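Local coordinates for protein structure-specific endonuclease subunit SLX1 (Candida glabrata, PDB 4XLG) that probably cuts branched DNA as the catalytic subunit of the SLX1-SLX4 structure-specific endonuclease, introducing single-strand nicks close to junctions during repair and recombination, at residues B[20-25]-B[59-64]; B[35-40]-B[184-189]; B[68-73]-B[287-292]; B[116-121]-B[128-133]. The protein carries 1 engineered substitution. All blocks are in the same frame, centred on the assembly; numbering follows the deposited sequence. Where two conformers were deposited one is given.

Interaction 1 of 4, residues B[20-25]-B[59-64]; sequences SKRQSF and PWEMVA
The indole edge of Trp60, at the start of strand 60-67, meets Ser24 and Phe25 at the end of the loop that joins strands 12-18 and 25-30 of the GIY-YIG nuclease domain. That loop is a β-hairpin connection built on a type I turn from Lys21 to Ser24, closed by a hydrogen bond from Ser24 N to Lys21 O. Strand 12-18 pairs with both partners and lies between them in the sheet, so 20-25 and 59-64 meet across its end without a hydrogen bond of their own. With CG of Trp60 beside the backbone N (chi1 -64°), the six-membered ring swings toward the hairpin: CZ3 lies 3.5 Å from Ser24 O, which sits near the ring plane, and 3.7 Å from Phe25 C. Ser24 CB approaches the neighbouring corner of the same ring, 4.2 Å from CH2.

The charged pair is organised differently. Glu61 extends its carboxylate toward Arg22, whose own chain starts away from the strand and then turns back, yet Arg22 NH2 and Glu61 OE1 stay 4.4 Å apart, beyond a salt bridge. Asn134 ND2 holds the other carboxylate oxygen, OE2, while Ile19 O accepts a bond from Arg22 NH1, so each group has a further partner. Water bridges the gap in the plane of the guanidinium: a second molecule lies between Arg22 NH1 and Glu61 OE1, and the first accepts from Arg22 NH2 at 2.8 Å and donates to Glu61 OE1 at 2.7 Å.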
# COMPACT_ATOMS: atom_id res chain seq x y z
N SER B 20 -20.91 7.40 20.04
CA SER B 20 -21.93 7.08 21.04
C SER B 20 -22.12 5.56 21.19
O SER B 20 -22.35 5.08 22.30
CB SER B 20 -23.27 7.77 20.65
OG SER B 20 -24.29 7.55 21.62
N LYS B 21 -22.12 4.83 20.07
CA LYS B 21 -22.46 3.37 20.13
C LYS B 21 -21.13 2.64 20.02
O LYS B 21 -20.70 2.28 18.94
CB LYS B 21 -23.43 2.98 18.98
CG LYS B 21 -24.78 3.63 19.27
CD LYS B 21 -25.93 3.28 18.29
CE LYS B 21 -26.54 2.01 18.61
NZ LYS B 21 -27.90 1.90 17.95
N ARG B 22 -20.48 2.44 21.16
CA ARG B 22 -19.06 2.17 21.05
C ARG B 22 -18.73 0.74 20.61
O ARG B 22 -17.56 0.46 20.35
CB ARG B 22 -18.41 2.45 22.37
CG ARG B 22 -18.66 3.96 22.64
CD ARG B 22 -17.71 4.42 23.59
NE ARG B 22 -16.32 4.29 23.18
CZ ARG B 22 -15.75 4.86 22.11
NH1 ARG B 22 -16.46 5.51 21.23
NH2 ARG B 22 -14.44 4.74 21.92
N GLN B 23 -19.74 -0.14 20.52
CA GLN B 23 -19.53 -1.48 19.91
C GLN B 23 -19.82 -1.48 18.41
O GLN B 23 -19.73 -2.53 17.79
CB GLN B 23 -20.40 -2.56 20.61
CG GLN B 23 -20.05 -2.60 22.07
CD GLN B 23 -20.95 -3.53 22.91
OE1 GLN B 23 -20.98 -4.71 22.67
NE2 GLN B 23 -21.65 -2.97 23.88
N SER B 24 -20.16 -0.32 17.82
CA SER B 24 -20.39 -0.26 16.35
C SER B 24 -19.14 0.19 15.62
O SER B 24 -18.55 1.21 15.95
CB SER B 24 -21.54 0.69 15.93
OG SER B 24 -22.82 0.21 16.46
N PHE B 25 -18.77 -0.61 14.63
CA PHE B 25 -17.58 -0.33 13.78
C PHE B 25 -17.94 -0.35 12.32
O PHE B 25 -18.97 -0.95 11.92
CB PHE B 25 -16.50 -1.43 14.05
CG PHE B 25 -16.03 -1.44 15.49
CD1 PHE B 25 -15.02 -0.56 15.88
CD2 PHE B 25 -16.60 -2.29 16.44
CE1 PHE B 25 -14.58 -0.50 17.21
CE2 PHE B 25 -16.16 -2.24 17.80
CZ PHE B 25 -15.16 -1.35 18.17
N PRO B 59 -22.15 10.70 15.14
CA PRO B 59 -20.95 10.63 14.30
C PRO B 59 -20.01 9.47 14.64
O PRO B 59 -19.95 9.01 15.82
CB PRO B 59 -20.20 11.97 14.63
CG PRO B 59 -20.68 12.31 16.05
CD PRO B 59 -22.12 11.79 16.15
N TRP B 60 -19.23 9.10 13.65
CA TRP B 60 -18.19 8.10 13.77
C TRP B 60 -16.88 8.77 14.09
O TRP B 60 -16.57 9.84 13.56
CB TRP B 60 -18.02 7.37 12.42
CG TRP B 60 -19.18 6.60 11.94
CD1 TRP B 60 -20.15 7.02 11.05
CD2 TRP B 60 -19.46 5.23 12.22
NE1 TRP B 60 -21.02 5.98 10.79
CE2 TRP B 60 -20.60 4.87 11.47
CE3 TRP B 60 -18.83 4.27 13.03
CZ2 TRP B 60 -21.14 3.57 11.50
CZ3 TRP B 60 -19.37 2.97 13.07
CH2 TRP B 60 -20.51 2.63 12.31
N GLU B 61 -16.02 8.08 14.85
CA GLU B 61 -14.61 8.48 14.99
C GLU B 61 -13.75 7.60 14.07
O GLU B 61 -13.92 6.38 14.09
CB GLU B 61 -14.14 8.26 16.48
CG GLU B 61 -12.64 8.60 16.69
CD GLU B 61 -12.14 8.14 18.06
OE1 GLU B 61 -12.85 7.40 18.78
OE2 GLU B 61 -10.99 8.54 18.43
N MET B 62 -12.89 8.19 13.23
CA MET B 62 -11.97 7.33 12.48
C MET B 62 -10.82 7.00 13.42
O MET B 62 -10.03 7.86 13.74
CB MET B 62 -11.47 8.04 11.20
CG MET B 62 -10.55 7.09 10.36
SD MET B 62 -10.06 7.88 8.80
CE MET B 62 -11.64 7.90 7.94
N VAL B 63 -10.70 5.74 13.86
CA VAL B 63 -9.70 5.48 14.87
C VAL B 63 -8.35 5.02 14.31
O VAL B 63 -7.30 5.15 14.99
CB VAL B 63 -10.21 4.42 15.91
CG1 VAL B 63 -11.43 5.02 16.70
CG2 VAL B 63 -10.59 3.04 15.28
N ALA B 64 -8.37 4.47 13.10
CA ALA B 64 -7.13 3.97 12.48
C ALA B 64 -7.28 3.96 10.98
O ALA B 64 -8.39 3.85 10.46
CB ALA B 64 -6.77 2.54 12.97
O HOH W 1 -22.05 8.69 17.76
O HOH W 2 -12.22 5.19 20.26
O HOH W 3 -15.35 6.33 19.10

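Interaction 2 of 4, residues B[35-40]-B[184-189]; sequences RRLRQH and EKNMEL
Leu37 of helix 33-41 meets Met187 of helix 176-213 where the two helices run nearly antiparallel, their short segments at 154° with axes 10.9 Å apart. The apolar contact centres on sulfur. The side chains run alongside each other, pointing opposite ways, bringing Met187 SD to 3.3 Å from Leu37 CD2 and 3.6 Å from Leu37 CG, a tight fit. Met187 is folded at both chi2 (-69°) and chi3 (-61°), which turns its methyl away from the leucine and toward Arg38: CE rests 3.9 Å from Arg38 CG, the arginine chain lying roughly perpendicular to that of the methionine. Here the arginine contributes its aliphatic part.

Polar groups enter through Asn186. Its OD1 touches Leu37 CD2 at 3.5 Å, a van der Waals contact with a methyl; the oxygen's hydrogen bond comes instead from the backbone N of Met62 on strand 60-67. The amide thus pins the long helix to the sheet while also bordering the leucine, which itself packs on Met62 and Leu16. The arrangement is that of two helices laid side by side on a sheet: a helix of the GIY-YIG α/β fold joined by the long helix that precedes the zinc-finger region.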
# COMPACT_ATOMS: atom_id res chain seq x y z
N ARG B 35 -12.99 13.70 3.19
CA ARG B 35 -14.25 13.77 2.49
C ARG B 35 -15.13 12.54 2.86
O ARG B 35 -16.36 12.66 3.11
CB ARG B 35 -13.98 13.78 0.99
CG ARG B 35 -15.26 13.91 0.18
CD ARG B 35 -14.88 14.19 -1.30
NE ARG B 35 -16.15 14.47 -1.95
CZ ARG B 35 -16.91 13.51 -2.45
NH1 ARG B 35 -18.10 13.80 -2.99
NH2 ARG B 35 -16.45 12.25 -2.43
N ARG B 36 -14.47 11.39 2.94
CA ARG B 36 -15.22 10.14 3.26
C ARG B 36 -15.82 10.21 4.64
O ARG B 36 -16.98 9.82 4.86
CB ARG B 36 -14.32 8.94 3.16
CG ARG B 36 -15.02 7.57 3.54
CD ARG B 36 -16.24 7.29 2.66
NE ARG B 36 -15.84 7.19 1.25
CZ ARG B 36 -15.21 6.14 0.75
NH1 ARG B 36 -14.82 6.18 -0.53
NH2 ARG B 36 -15.03 5.02 1.45
N LEU B 37 -15.03 10.66 5.62
CA LEU B 37 -15.59 10.76 6.96
C LEU B 37 -16.75 11.77 7.01
O LEU B 37 -17.75 11.52 7.67
CB LEU B 37 -14.45 11.12 7.95
CG LEU B 37 -14.82 11.12 9.43
CD1 LEU B 37 -15.42 9.76 9.87
CD2 LEU B 37 -13.48 11.43 10.18
N ARG B 38 -16.67 12.90 6.28
CA ARG B 38 -17.86 13.78 6.21
C ARG B 38 -19.09 13.09 5.63
O ARG B 38 -20.21 13.39 6.06
CB ARG B 38 -17.65 15.07 5.34
CG ARG B 38 -16.63 16.07 5.84
CD ARG B 38 -16.85 17.47 5.09
NE ARG B 38 -16.74 17.33 3.63
CZ ARG B 38 -15.56 17.35 3.01
NH1 ARG B 38 -14.46 17.53 3.73
NH2 ARG B 38 -15.49 17.20 1.69
N GLN B 39 -18.88 12.27 4.60
CA GLN B 39 -20.01 11.54 3.96
C GLN B 39 -20.61 10.55 4.99
O GLN B 39 -21.83 10.42 5.10
CB GLN B 39 -19.54 10.80 2.74
CG GLN B 39 -19.29 11.78 1.54
CD GLN B 39 -18.72 11.02 0.36
OE1 GLN B 39 -17.69 10.35 0.47
NE2 GLN B 39 -19.45 11.02 -0.74
N HIS B 40 -19.75 9.87 5.72
CA HIS B 40 -20.29 8.93 6.73
C HIS B 40 -21.04 9.66 7.85
O HIS B 40 -22.04 9.14 8.41
CB HIS B 40 -19.16 8.07 7.38
CG HIS B 40 -18.65 6.98 6.49
ND1 HIS B 40 -19.46 6.01 5.94
CD2 HIS B 40 -17.39 6.65 6.13
CE1 HIS B 40 -18.73 5.16 5.24
NE2 HIS B 40 -17.46 5.50 5.38
N GLU B 184 -15.13 16.72 16.15
CA GLU B 184 -14.34 17.84 15.57
C GLU B 184 -12.85 17.60 15.71
O GLU B 184 -12.07 17.90 14.77
CB GLU B 184 -14.73 19.17 16.24
CG GLU B 184 -16.13 19.53 15.80
N LYS B 185 -12.41 17.10 16.87
CA LYS B 185 -10.98 16.88 17.07
C LYS B 185 -10.48 15.76 16.18
O LYS B 185 -9.39 15.86 15.59
CB LYS B 185 -10.65 16.55 18.54
CG LYS B 185 -10.63 17.81 19.45
CD LYS B 185 -10.39 17.42 20.91
CE LYS B 185 -10.11 18.65 21.78
NZ LYS B 185 -11.05 19.76 21.49
N ASN B 186 -11.27 14.69 16.08
CA ASN B 186 -10.88 13.58 15.21
C ASN B 186 -10.78 14.05 13.74
O ASN B 186 -9.84 13.69 13.03
CB ASN B 186 -11.89 12.44 15.35
CG ASN B 186 -11.63 11.26 14.38
OD1 ASN B 186 -12.44 10.98 13.50
ND2 ASN B 186 -10.51 10.54 14.62
N MET B 187 -11.72 14.86 13.29
CA MET B 187 -11.66 15.37 11.88
C MET B 187 -10.35 16.12 11.65
O MET B 187 -9.75 15.98 10.58
CB MET B 187 -12.82 16.37 11.57
CG MET B 187 -14.15 15.64 11.33
SD MET B 187 -14.11 14.67 9.74
CE MET B 187 -13.84 15.90 8.51
N GLU B 188 -9.95 16.90 12.63
CA GLU B 188 -8.74 17.72 12.48
C GLU B 188 -7.52 16.76 12.37
O GLU B 188 -6.60 16.98 11.58
CB GLU B 188 -8.54 18.72 13.66
CG GLU B 188 -7.44 19.65 13.28
CD GLU B 188 -7.87 20.47 12.04
OE1 GLU B 188 -7.12 20.56 11.02
OE2 GLU B 188 -9.02 20.98 12.08
N LEU B 189 -7.51 15.68 13.18
CA LEU B 189 -6.40 14.71 13.11
C LEU B 189 -6.32 14.03 11.73
O LEU B 189 -5.22 13.77 11.20
CB LEU B 189 -6.53 13.61 14.19
CG LEU B 189 -6.49 14.19 15.61
CD1 LEU B 189 -6.75 12.99 16.62
CD2 LEU B 189 -5.18 14.83 15.95

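Interaction 3 of 4, residues B[68-73]-B[287-292]; sequences GFPSRI and KWCDVI
Cys289, in the first turn of helix 288-299 and shortly after the zinc ligands Cys279 and Cys282, meets the nuclease domain at the junction between the GIY-YIG fold and the C-terminal zinc-finger region. Its thiol is directed at the loop that links strand 60-67 to helix 72-84. With SG anti to the backbone N (chi1 -172°), the sulfur projects from the helix toward two parts of this loop: it lies 3.9 Å from Pro70 CB and 3.5 Å from Gly68 O. Pro70 CA and Cys289 CA are the nearest pair of alpha carbons, 6.5 Å apart. Gly68 takes positive phi (101°), and at these backbone angles a side chain would collide with the preceding carbonyl O.

Each segment also has its own internal interactions. Ser71, at the N-cap of helix 72-84, bonds through OG to the backbone N of Ala74. On the other side, Lys287 NZ and Asp290 OD2 form a long salt bridge of 4.0 Å, and Ile292 CD1 sits over one face of the Trp288 indole, offset toward its rim.

Around the contact, Trp288 and Ile292 pack on helix 253-260, while Pro70 leans on Met126. A chain of another protein also lines the junction: its backbone accepts a hydrogen bond from Trp288 NE1, and it packs on Pro70 at the approach to helix 72-84 and on Ile292 of helix 288-299.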
# COMPACT_ATOMS: atom_id res chain seq x y z
N GLY B 68 -0.81 3.56 2.07
CA GLY B 68 0.41 3.18 1.33
C GLY B 68 0.13 2.13 0.26
O GLY B 68 1.08 1.56 -0.30
N PHE B 69 -1.15 1.84 -0.02
CA PHE B 69 -1.48 0.81 -1.01
C PHE B 69 -1.03 1.17 -2.42
O PHE B 69 -1.13 2.33 -2.80
CB PHE B 69 -2.98 0.54 -1.02
CG PHE B 69 -3.45 -0.17 0.24
CD1 PHE B 69 -3.26 -1.54 0.35
CD2 PHE B 69 -3.99 0.53 1.31
CE1 PHE B 69 -3.62 -2.24 1.50
CE2 PHE B 69 -4.37 -0.15 2.47
CZ PHE B 69 -4.20 -1.55 2.57
N PRO B 70 -0.53 0.18 -3.16
CA PRO B 70 0.00 0.48 -4.49
C PRO B 70 -1.11 0.71 -5.51
O PRO B 70 -0.83 1.12 -6.64
CB PRO B 70 0.83 -0.77 -4.84
CG PRO B 70 0.25 -1.90 -3.95
CD PRO B 70 -0.15 -1.16 -2.67
N SER B 71 -2.35 0.35 -5.17
CA SER B 71 -3.47 0.52 -6.11
C SER B 71 -4.74 0.53 -5.33
O SER B 71 -4.80 -0.01 -4.23
CB SER B 71 -3.55 -0.61 -7.17
OG SER B 71 -3.66 -1.90 -6.54
N ARG B 72 -5.79 1.04 -5.95
CA ARG B 72 -7.14 0.91 -5.37
C ARG B 72 -7.48 -0.60 -5.25
O ARG B 72 -8.08 -1.02 -4.29
CB ARG B 72 -8.16 1.60 -6.31
CG ARG B 72 -9.65 1.42 -5.94
CD ARG B 72 -10.53 2.01 -7.06
NE ARG B 72 -11.81 1.32 -7.04
CZ ARG B 72 -12.17 0.37 -7.90
NH1 ARG B 72 -11.40 0.05 -8.93
NH2 ARG B 72 -13.36 -0.21 -7.73
N ILE B 73 -7.09 -1.37 -6.26
CA ILE B 73 -7.39 -2.81 -6.22
C ILE B 73 -6.81 -3.42 -4.94
O ILE B 73 -7.46 -4.22 -4.26
CB ILE B 73 -6.80 -3.58 -7.45
CG1 ILE B 73 -7.45 -3.08 -8.74
CG2 ILE B 73 -7.01 -5.10 -7.28
CD1 ILE B 73 -8.96 -3.13 -8.69
N LYS B 287 11.55 1.51 0.67
CA LYS B 287 10.28 0.80 0.49
C LYS B 287 10.07 0.73 -1.00
O LYS B 287 9.96 1.80 -1.63
CB LYS B 287 9.13 1.56 1.15
CG LYS B 287 9.25 1.56 2.64
CD LYS B 287 8.53 2.76 3.23
CE LYS B 287 7.06 2.61 3.26
NZ LYS B 287 6.54 3.49 4.38
N TRP B 288 10.03 -0.46 -1.57
CA TRP B 288 9.94 -0.58 -3.03
C TRP B 288 8.68 0.12 -3.56
O TRP B 288 8.70 0.74 -4.62
CB TRP B 288 9.96 -2.06 -3.45
CG TRP B 288 10.01 -2.25 -4.96
CD1 TRP B 288 9.03 -2.78 -5.75
CD2 TRP B 288 11.10 -1.93 -5.83
NE1 TRP B 288 9.44 -2.81 -7.07
CE2 TRP B 288 10.71 -2.31 -7.14
CE3 TRP B 288 12.38 -1.41 -5.62
CZ2 TRP B 288 11.55 -2.15 -8.25
CZ3 TRP B 288 13.22 -1.22 -6.74
CH2 TRP B 288 12.80 -1.60 -8.04
N CYS B 289 7.59 0.05 -2.80
CA CYS B 289 6.35 0.73 -3.23
C CYS B 289 6.50 2.27 -3.38
O CYS B 289 5.95 2.89 -4.32
CB CYS B 289 5.22 0.41 -2.19
SG CYS B 289 3.59 1.03 -2.75
N ASP B 290 7.25 2.89 -2.47
CA ASP B 290 7.53 4.32 -2.57
C ASP B 290 8.44 4.59 -3.78
O ASP B 290 8.26 5.58 -4.47
CB ASP B 290 8.19 4.86 -1.31
CG ASP B 290 7.22 5.05 -0.16
OD1 ASP B 290 5.98 5.01 -0.37
OD2 ASP B 290 7.69 5.21 0.98
N VAL B 291 9.43 3.72 -4.00
CA VAL B 291 10.30 3.87 -5.17
C VAL B 291 9.47 3.88 -6.45
O VAL B 291 9.64 4.74 -7.34
CB VAL B 291 11.37 2.74 -5.22
CG1 VAL B 291 12.20 2.84 -6.50
CG2 VAL B 291 12.29 2.86 -4.00
N ILE B 292 8.52 2.94 -6.54
CA ILE B 292 7.67 2.87 -7.71
C ILE B 292 6.72 4.05 -7.81
O ILE B 292 6.44 4.58 -8.92
CB ILE B 292 6.83 1.57 -7.67
CG1 ILE B 292 7.78 0.31 -7.73
CG2 ILE B 292 5.89 1.52 -8.87
CD1 ILE B 292 8.78 0.29 -8.98

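Interaction 4 of 4, residues B[116-121]-B[128-133]; sequences SLLKNE and LTLHFF
Leu118, near the C-terminal end of helix 107-118, is set down on Leu128, just before strand 129-132, and on Leu130 within it. This contact across the segments is wholly apolar and buried. The two methyls of Leu118 divide the work. CD2 touches Leu128 at both CD1 (3.8 Å) and CB (3.9 Å), the leucines lying at a slant to each other, whereas CD1 reaches Leu130 more loosely, 4.4 Å from its CB. Keeping CG beside the backbone N (chi1 -63°) lets the branched end of Leu118 extend from the helix toward the strand, so that one methyl can serve each partner. Tyr159 packs against Leu118 as well.

Polar interactions hold the two segments separately. Beyond the helix the chain turns at Asn120, whose OD1 caps the backbone N of Tyr122 and whose ND2 binds Tyr90 O. On the strand, His131 is fixed at both ring nitrogens, ND1 to Ser162 OG and NE2 to Ser164 OG.

Aromatic packing follows where the chain turns a corner at Phe133: His131 CD2 lies 3.4 Å above one face of the Phe133 ring, toward its rim. His131 and Phe133 both also contact helix 176-213, on the side of the strand away from Leu130. With helix 107-118 meeting Leu130 and helix 176-213 meeting His131, strand 129-132 is enclosed between helices, the layered α/β arrangement of a sheet with helices on its two faces.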
# COMPACT_ATOMS: atom_id res chain seq x y z
N SER B 116 -2.65 -9.61 11.31
CA SER B 116 -2.64 -10.82 10.50
C SER B 116 -2.46 -10.53 9.02
O SER B 116 -1.72 -11.25 8.33
CB SER B 116 -3.92 -11.61 10.72
OG SER B 116 -3.94 -12.02 12.08
N LEU B 117 -3.13 -9.51 8.53
CA LEU B 117 -2.98 -9.16 7.11
C LEU B 117 -1.62 -8.53 6.78
O LEU B 117 -1.05 -8.82 5.75
CB LEU B 117 -4.10 -8.19 6.69
CG LEU B 117 -5.50 -8.87 6.68
CD1 LEU B 117 -6.58 -7.79 6.45
CD2 LEU B 117 -5.61 -9.99 5.66
N LEU B 118 -1.09 -7.69 7.66
CA LEU B 118 0.21 -7.10 7.44
C LEU B 118 1.32 -8.18 7.47
O LEU B 118 2.37 -8.00 6.85
CB LEU B 118 0.51 -6.02 8.48
CG LEU B 118 -0.40 -4.81 8.48
CD1 LEU B 118 -0.09 -3.91 9.69
CD2 LEU B 118 -0.26 -4.01 7.14
N LYS B 119 1.07 -9.30 8.13
CA LYS B 119 2.05 -10.40 8.12
C LYS B 119 1.93 -11.26 6.88
O LYS B 119 2.77 -12.11 6.63
CB LYS B 119 1.91 -11.29 9.36
CG LYS B 119 2.29 -10.57 10.64
N ASN B 120 0.88 -11.06 6.11
CA ASN B 120 0.64 -11.98 4.99
C ASN B 120 1.57 -11.67 3.82
O ASN B 120 1.83 -10.48 3.54
CB ASN B 120 -0.83 -11.86 4.56
CG ASN B 120 -1.08 -12.49 3.21
OD1 ASN B 120 -0.92 -11.84 2.19
ND2 ASN B 120 -1.50 -13.75 3.20
N GLU B 121 2.01 -12.72 3.11
CA GLU B 121 3.00 -12.60 2.05
C GLU B 121 2.65 -11.51 1.03
O GLU B 121 3.49 -10.69 0.60
CB GLU B 121 3.17 -13.98 1.34
CG GLU B 121 1.80 -14.62 0.90
CD GLU B 121 1.86 -16.11 0.54
OE1 GLU B 121 2.95 -16.73 0.63
OE2 GLU B 121 0.79 -16.66 0.16
N LEU B 128 3.17 -1.26 4.11
CA LEU B 128 2.07 -0.36 4.47
C LEU B 128 2.35 0.41 5.75
O LEU B 128 3.23 0.05 6.54
CB LEU B 128 0.76 -1.18 4.62
CG LEU B 128 0.41 -1.91 3.29
CD1 LEU B 128 -0.66 -2.92 3.56
CD2 LEU B 128 -0.08 -0.83 2.23
N THR B 129 1.56 1.46 5.95
CA THR B 129 1.65 2.21 7.19
C THR B 129 0.34 2.06 7.95
O THR B 129 -0.73 2.32 7.39
CB THR B 129 1.92 3.72 6.93
OG1 THR B 129 3.25 3.84 6.37
CG2 THR B 129 1.83 4.58 8.24
N LEU B 130 0.44 1.66 9.22
CA LEU B 130 -0.74 1.58 10.10
C LEU B 130 -0.72 2.85 10.99
O LEU B 130 0.19 3.04 11.79
CB LEU B 130 -0.67 0.30 10.95
CG LEU B 130 -1.62 0.26 12.17
CD1 LEU B 130 -3.09 0.39 11.71
CD2 LEU B 130 -1.32 -1.06 12.90
N HIS B 131 -1.74 3.70 10.85
CA HIS B 131 -1.75 4.97 11.58
C HIS B 131 -2.94 5.00 12.54
O HIS B 131 -4.09 4.77 12.09
CB HIS B 131 -1.92 6.16 10.63
CG HIS B 131 -1.94 7.47 11.36
ND1 HIS B 131 -0.79 8.13 11.75
CD2 HIS B 131 -2.97 8.20 11.88
CE1 HIS B 131 -1.10 9.20 12.46
NE2 HIS B 131 -2.42 9.28 12.53
N PHE B 132 -2.69 5.31 13.82
CA PHE B 132 -3.78 5.49 14.81
C PHE B 132 -4.09 6.95 15.10
O PHE B 132 -3.18 7.77 15.28
CB PHE B 132 -3.39 4.81 16.15
CG PHE B 132 -3.32 3.33 16.01
CD1 PHE B 132 -4.51 2.59 16.08
CD2 PHE B 132 -2.12 2.68 15.77
CE1 PHE B 132 -4.50 1.18 15.92
CE2 PHE B 132 -2.07 1.26 15.66
CZ PHE B 132 -3.26 0.50 15.71
N PHE B 133 -5.38 7.28 15.13
CA PHE B 133 -5.82 8.61 15.51
C PHE B 133 -6.26 8.65 16.95
O PHE B 133 -6.59 9.72 17.51
CB PHE B 133 -7.00 9.03 14.65
CG PHE B 133 -6.68 9.08 13.18
CD1 PHE B 133 -5.92 10.17 12.67
CD2 PHE B 133 -7.12 8.06 12.32
CE1 PHE B 133 -5.63 10.23 11.29
CE2 PHE B 133 -6.84 8.11 10.92
CZ PHE B 133 -6.10 9.21 10.41

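From the N terminus, interaction 1 closes first, joining the hairpin loop at 20-25 to strand 60-67. Helix 33-41 lies in the stretch of chain enclosed by interaction 1, and its partner in interaction 2 is helix 176-213 far downstream, so interactions 1 and 2 cross; they also touch, at Met62 and Asn186. Segment 68-73 follows strand 60-67 and meets 287-292, so interaction 3 spans the longest separation and crosses interaction 2. The short-range interaction 4 falls within the loops of both, and strand 129-132 pairs with strand 60-67. Together, interactions 1, 2 and 4 bind hairpin and helices to one sheet, and interaction 3 connects this body to the zinc-finger region.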